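Alpha-L-arabinosidase (Xanthomonas axonopodis pv. citri, PDB 6D25) probably removes L-arabinofuranose side groups from arabinoxylans, including internally di-substituted ones, as a family GH51 arabinofuranosidase. Local coordinates at residues A[54-59]-A[373-377]; A[60-65]-A[130-134]. One frame throughout, in Å; residues are numbered along the deposited sequence. Where two conformers were deposited one is given.

Contact 1: residues A[54-59]-A[373-377]; sequences EHLGTG and QMVNV. With GOL (glycerol), chain G.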
loop_
_atom_site.group_PDB
_atom_site.type_symbol
_atom_site.label_atom_id
_atom_site.label_comp_id
_atom_site.label_asym_id
_atom_site.label_seq_id
_atom_site.Cartn_x
_atom_site.Cartn_y
_atom_site.Cartn_z
ATOM N N GLU A 54 -17.760 9.063 -16.753
ATOM C CA GLU A 54 -16.572 9.533 -16.082
ATOM C C GLU A 54 -16.637 11.049 -15.962
ATOM O O GLU A 54 -17.217 11.727 -16.820
ATOM C CB GLU A 54 -15.316 9.126 -16.864
ATOM C CG GLU A 54 -13.985 9.481 -16.211
ATOM C CD GLU A 54 -12.771 8.784 -16.807
ATOM O OE1 GLU A 54 -12.938 8.105 -17.854
ATOM O OE2 GLU A 54 -11.648 8.915 -16.246
ATOM N N HIS A 55 -15.927 11.577 -14.946
ATOM C CA HIS A 55 -15.675 13.016 -14.890
ATOM C C HIS A 55 -14.627 13.350 -15.940
ATOM O O HIS A 55 -13.426 13.212 -15.674
ATOM C CB HIS A 55 -15.242 13.449 -13.497
ATOM C CG HIS A 55 -16.373 13.530 -12.543
ATOM N ND1 HIS A 55 -16.650 14.674 -11.880
ATOM C CD2 HIS A 55 -17.353 12.653 -12.233
ATOM C CE1 HIS A 55 -17.749 14.490 -11.152
ATOM N NE2 HIS A 55 -18.203 13.263 -11.356
ATOM N N LEU A 56 -15.095 13.751 -17.111
ATOM C CA LEU A 56 -14.235 13.884 -18.284
ATOM C C LEU A 56 -14.898 14.887 -19.236
ATOM O O LEU A 56 -16.043 14.665 -19.634
ATOM C CB LEU A 56 -14.095 12.500 -18.941
ATOM C CG LEU A 56 -12.968 12.327 -19.957
ATOM C CD1 LEU A 56 -12.738 10.852 -20.237
ATOM C CD2 LEU A 56 -13.179 13.107 -21.252
ATOM N N GLY A 57 -14.192 15.953 -19.583
ATOM C CA GLY A 57 -14.684 16.917 -20.556
ATOM C C GLY A 57 -16.022 17.498 -20.128
ATOM O O GLY A 57 -16.163 17.984 -18.973
ATOM N N THR A 58 -17.025 17.401 -20.995
ATOM C CA THR A 58 -18.350 17.881 -20.702
ATOM C C THR A 58 -19.308 16.704 -20.466
ATOM O O THR A 58 -20.546 16.850 -20.589
ATOM C CB THR A 58 -18.839 18.856 -21.778
ATOM O OG1 THR A 58 -18.815 18.155 -23.022
ATOM C CG2 THR A 58 -18.039 20.139 -21.831
ATOM N N GLY A 59 -18.773 15.532 -20.097
ATOM C CA GLY A 59 -19.593 14.386 -19.864
ATOM C C GLY A 59 -20.474 14.500 -18.645
ATOM O O GLY A 59 -21.580 13.943 -18.643
ATOM N N GLN A 373 -18.615 6.657 -23.758
ATOM C CA GLN A 373 -19.173 7.004 -22.453
ATOM C C GLN A 373 -20.551 7.621 -22.721
ATOM O O GLN A 373 -21.003 7.600 -23.869
ATOM C CB GLN A 373 -18.248 7.973 -21.715
ATOM C CG GLN A 373 -16.961 7.319 -21.215
ATOM C CD GLN A 373 -16.164 8.159 -20.259
ATOM O OE1 GLN A 373 -16.714 9.098 -19.652
ATOM N NE2 GLN A 373 -14.888 7.815 -20.113
ATOM N N MET A 374 -21.226 8.161 -21.715
ATOM C CA MET A 374 -22.659 8.314 -21.794
ATOM C C MET A 374 -23.037 9.594 -22.558
ATOM O O MET A 374 -23.892 9.523 -23.460
ATOM C CB MET A 374 -23.285 8.317 -20.391
ATOM C CG MET A 374 -24.790 8.187 -20.393
ATOM S SD MET A 374 -25.462 8.004 -18.714
ATOM C CE MET A 374 -25.202 9.653 -18.070
ATOM N N VAL A 375 -22.477 10.761 -22.185
ATOM C CA VAL A 375 -22.809 12.023 -22.803
ATOM C C VAL A 375 -21.524 12.761 -23.188
ATOM O O VAL A 375 -20.609 12.821 -22.375
ATOM C CB VAL A 375 -23.664 12.901 -21.867
ATOM C CG1 VAL A 375 -24.153 14.168 -22.566
ATOM C CG2 VAL A 375 -24.839 12.138 -21.295
ATOM N N ASN A 376 -21.432 13.251 -24.413
ATOM C CA ASN A 376 -20.371 14.195 -24.853
ATOM C C ASN A 376 -18.970 13.567 -24.928
ATOM O O ASN A 376 -18.022 14.311 -25.224
ATOM C CB ASN A 376 -20.328 15.433 -23.956
ATOM C CG ASN A 376 -21.499 16.351 -24.215
ATOM O OD1 ASN A 376 -21.980 16.386 -25.362
ATOM N ND2 ASN A 376 -21.927 17.088 -23.196
ATOM N N VAL A 377 -18.806 12.280 -24.639
ATOM C CA VAL A 377 -17.461 11.684 -24.476
ATOM C C VAL A 377 -17.458 10.340 -25.210
ATOM O O VAL A 377 -18.361 9.501 -25.008
ATOM C CB VAL A 377 -17.147 11.469 -22.986
ATOM C CG1 VAL A 377 -15.890 10.656 -22.778
ATOM C CG2 VAL A 377 -17.054 12.801 -22.249
HETATM C C1 GOL G . -10.997 5.544 -18.874
HETATM O O1 GOL G . -10.768 6.751 -18.115
HETATM C C2 GOL G . -10.600 5.740 -20.367
HETATM O O2 GOL G . -10.456 4.427 -20.945
HETATM C C3 GOL G . -11.651 6.557 -21.123
HETATM O O3 GOL G . -12.977 5.941 -21.208
HETATM O O HOH W 1 -18.455 11.132 -19.234
HETATM O O HOH W 2 -16.324 15.941 -23.542
HETATM O O HOH W 3 -21.321 11.176 -19.561
#

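Contact 2: residues A[60-65]-A[130-134]; sequences IYGGVW and ESNRF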
loop_
_atom_site.group_PDB
_atom_site.type_symbol
_atom_site.label_atom_id
_atom_site.label_comp_id
_atom_site.label_asym_id
_atom_site.label_seq_id
_atom_site.Cartn_x
_atom_site.Cartn_y
_atom_site.Cartn_z
ATOM N N ILE A 60 -20.005 15.205 -17.616
ATOM C CA ILE A 60 -20.798 15.438 -16.425
ATOM C C ILE A 60 -21.272 16.890 -16.410
ATOM O O ILE A 60 -22.487 17.145 -16.347
ATOM C CB ILE A 60 -19.992 15.088 -15.153
ATOM C CG1 ILE A 60 -19.667 13.592 -15.107
ATOM C CG2 ILE A 60 -20.724 15.552 -13.915
ATOM C CD1 ILE A 60 -20.823 12.690 -14.939
ATOM N N TYR A 61 -20.337 17.807 -16.442
ATOM C CA TYR A 61 -20.644 19.241 -16.397
ATOM C C TYR A 61 -21.058 19.692 -17.802
ATOM O O TYR A 61 -20.213 19.754 -18.694
ATOM C CB TYR A 61 -19.445 20.054 -15.862
ATOM C CG TYR A 61 -19.106 19.617 -14.451
ATOM C CD1 TYR A 61 -19.964 19.916 -13.400
ATOM C CD2 TYR A 61 -17.999 18.830 -14.187
ATOM C CE1 TYR A 61 -19.744 19.414 -12.127
ATOM C CE2 TYR A 61 -17.774 18.330 -12.916
ATOM C CZ TYR A 61 -18.635 18.661 -11.867
ATOM O OH TYR A 61 -18.395 18.221 -10.603
ATOM N N GLY A 62 -22.349 20.025 -17.942
ATOM C CA GLY A 62 -22.910 20.323 -19.241
ATOM C C GLY A 62 -23.703 19.151 -19.781
ATOM O O GLY A 62 -24.841 19.300 -20.139
ATOM N N GLY A 63 -23.110 17.965 -19.775
ATOM C CA GLY A 63 -23.810 16.770 -20.307
ATOM C C GLY A 63 -24.935 16.271 -19.414
ATOM O O GLY A 63 -25.926 15.754 -19.924
ATOM N N VAL A 64 -24.755 16.359 -18.083
ATOM C CA VAL A 64 -25.734 15.831 -17.099
ATOM C C VAL A 64 -26.126 16.944 -16.110
ATOM O O VAL A 64 -27.306 17.266 -15.932
ATOM C CB VAL A 64 -25.172 14.611 -16.360
ATOM C CG1 VAL A 64 -26.108 14.176 -15.236
ATOM C CG2 VAL A 64 -24.906 13.460 -17.324
ATOM N N TRP A 65 -25.118 17.509 -15.481
ATOM C CA TRP A 65 -25.264 18.471 -14.397
ATOM C C TRP A 65 -25.137 19.885 -14.958
ATOM O O TRP A 65 -24.089 20.214 -15.533
ATOM C CB TRP A 65 -24.181 18.242 -13.336
ATOM C CG TRP A 65 -24.296 19.216 -12.207
ATOM C CD1 TRP A 65 -23.580 20.371 -12.036
ATOM C CD2 TRP A 65 -25.243 19.155 -11.122
ATOM N NE1 TRP A 65 -24.025 21.034 -10.923
ATOM C CE2 TRP A 65 -25.022 20.293 -10.327
ATOM C CE3 TRP A 65 -26.225 18.243 -10.740
ATOM C CZ2 TRP A 65 -25.796 20.563 -9.198
ATOM C CZ3 TRP A 65 -26.958 18.484 -9.598
ATOM C CH2 TRP A 65 -26.739 19.632 -8.829
ATOM N N GLU A 130 -11.806 20.641 -11.531
ATOM C CA GLU A 130 -12.962 19.853 -11.174
ATOM C C GLU A 130 -13.597 20.490 -9.918
ATOM O O GLU A 130 -12.968 20.517 -8.857
ATOM C CB GLU A 130 -12.478 18.421 -10.910
ATOM C CG GLU A 130 -13.443 17.528 -10.130
ATOM C CD GLU A 130 -14.777 17.314 -10.817
ATOM O OE1 GLU A 130 -14.773 16.801 -11.956
ATOM O OE2 GLU A 130 -15.844 17.688 -10.214
ATOM N N SER A 131 -14.800 21.031 -10.043
ATOM C CA SER A 131 -15.477 21.791 -8.957
ATOM C C SER A 131 -15.988 20.855 -7.851
ATOM O O SER A 131 -16.269 21.296 -6.740
ATOM C CB SER A 131 -16.639 22.559 -9.516
ATOM O OG SER A 131 -17.657 21.664 -9.913
ATOM N N ASN A 132 -16.154 19.590 -8.169
ATOM C CA ASN A 132 -16.778 18.614 -7.273
ATOM C C ASN A 132 -18.237 18.993 -6.920
ATOM O O ASN A 132 -18.791 18.476 -5.937
ATOM C CB ASN A 132 -15.954 18.322 -6.028
ATOM C CG ASN A 132 -14.747 17.465 -6.362
ATOM O OD1 ASN A 132 -14.918 16.382 -6.901
ATOM N ND2 ASN A 132 -13.540 17.974 -6.120
ATOM N N ARG A 133 -18.891 19.797 -7.761
ATOM C CA ARG A 133 -20.273 20.128 -7.499
ATOM C C ARG A 133 -21.159 18.907 -7.741
ATOM O O ARG A 133 -22.203 18.772 -7.146
ATOM C CB ARG A 133 -20.695 21.307 -8.374
ATOM C CG ARG A 133 -22.103 21.798 -8.114
ATOM C CD ARG A 133 -22.335 22.307 -6.731
ATOM N NE ARG A 133 -23.737 22.531 -6.463
ATOM C CZ ARG A 133 -24.567 21.611 -5.948
ATOM N NH1 ARG A 133 -24.152 20.363 -5.782
ATOM N NH2 ARG A 133 -25.813 21.956 -5.627
ATOM N N PHE A 134 -20.737 18.029 -8.659
ATOM C CA PHE A 134 -21.395 16.775 -8.867
ATOM C C PHE A 134 -20.617 15.707 -8.101
ATOM O O PHE A 134 -19.518 15.306 -8.534
ATOM C CB PHE A 134 -21.451 16.421 -10.358
ATOM C CG PHE A 134 -22.349 15.263 -10.729
ATOM C CD1 PHE A 134 -23.688 15.457 -10.968
ATOM C CD2 PHE A 134 -21.854 13.982 -10.891
ATOM C CE1 PHE A 134 -24.527 14.450 -11.389
ATOM C CE2 PHE A 134 -22.685 12.945 -11.291
ATOM C CZ PHE A 134 -24.025 13.181 -11.538
#

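Contact 1: residues A[54-59]-A[373-377]
Glu54 and Gln373 reach for each other across the closing seam of the (beta/alpha)8 barrel, where the loop after the first strand, 51-52, meets the loop after the eighth, 366-371. The carboxylate and amide planes are nearly parallel, 16° apart, and two bonds tie the residues together. Gln373 NE2 donates to Glu54 OE1 (3.0 Å) on its anti lone pair, while Glu54 N gives its hydrogen to Gln373 OE1 (3.1 Å) from above the plane of that amide. Gln373 is extended beyond CG, and the extended Glu54, with CG opposite its backbone N (chi1 -176°), carries its acid group past that amide into the pocket. There a glycerol, probably from the crystallisation liquor, has O1 bonded to Glu54 OE1 (2.6 Å) and O3 receiving Gln373 NE2 (2.9 Å). Tyr268, Cys100 and Glu324 also bind it, consistent with a place in the sugar pocket of this family. Phe101 N and Trp125 NE1 hold the other oxygen, OE2, and so fix the carboxylate's rotation.

Beside this polar pair, Leu56 leans on Val377, the two side chains at a slant with CD2 4.0 Å from CG1. The other valine branch, CG2, sits 3.4 Å from Leu56 O, an oxygen already taken by Gly59 N within the type II' turn Leu56-Gly59. Asn376 reaches Thr58, inside that turn. Its OD1 is held by Thr384 N, which orients the amide; a water accepts from Thr58 N and donates to Asn376 O. Asn376 ND2 then donates almost perfectly straight (177°), in its own amide plane, to Thr58 O at 3.0 Å, arriving above the plane of that carbonyl.

Contact 2: residues A[60-65]-A[130-134]
Phe134 lays one face of its ring against Ile60 and meets Trp65 at its edge. Ile60 CG2 sits over that face, 4.0 Å from the ring centroid, in a CH-pi contact, and also lies over the centre of one face of the Tyr61 ring. Trp65 CB comes to 3.7 Å from Phe134 CD1, and its CE3 lies in the plane of the phenylalanine, at the edge. The two rings are oblique, with planes 61° apart. Outside the segments, Trp96 and Phe139 also pack on Phe134.

Tyr61 does the polar work. Its hydroxyl donates to Glu130 OE2 (2.6 Å), which receives it on its syn lone pair, and accepts from Phe134 N (3.0 Å, 164° at the hydrogen). Both partners lie near the plane of the ring, at its edge. Glu130 gets there by bending at chi2 (61°), and OE2 takes a second hydrogen on its anti side from Asn132 N at 2.8 Å. The next residues form an ST turn, in which Ser131 OG accepts from Arg133 N (3.1 Å). The tyrosine thus grips the loop leading from strand 128-130 to helix 136-146, the helix between the second and third strands of the barrel.

Trp65 meets the same loop through Arg133, with NE1 3.5 Å from Arg133 CG. Arg133 was modelled in two conformers; in one of them Trp65 CZ2 lies over a face of the guanidinium, a less certain contact, with the planes far from parallel, while Arg133 NH1 makes a salt bridge to Glu138 of helix 136-146.

In the fold
Contact 2 falls within the long stretch of chain that contact 1 brings together: 54-59 runs straight into 60-65, then come 130-134 and, much later, 373-377. Their centres lie 10 Å apart. Between them, the loop after strand 51-52 is joined both to the loop after the eighth barrel strand and to the chain that follows the second, the two strands beside the first in the barrel. His55 ties the two together, probably hydrogen-bonding through ND1 to Glu130 OE1, while Val375 and Asn376 pack on Gly63. Contact 1 faces the glycerol pocket; contact 2 lies farther from the centre of the chain.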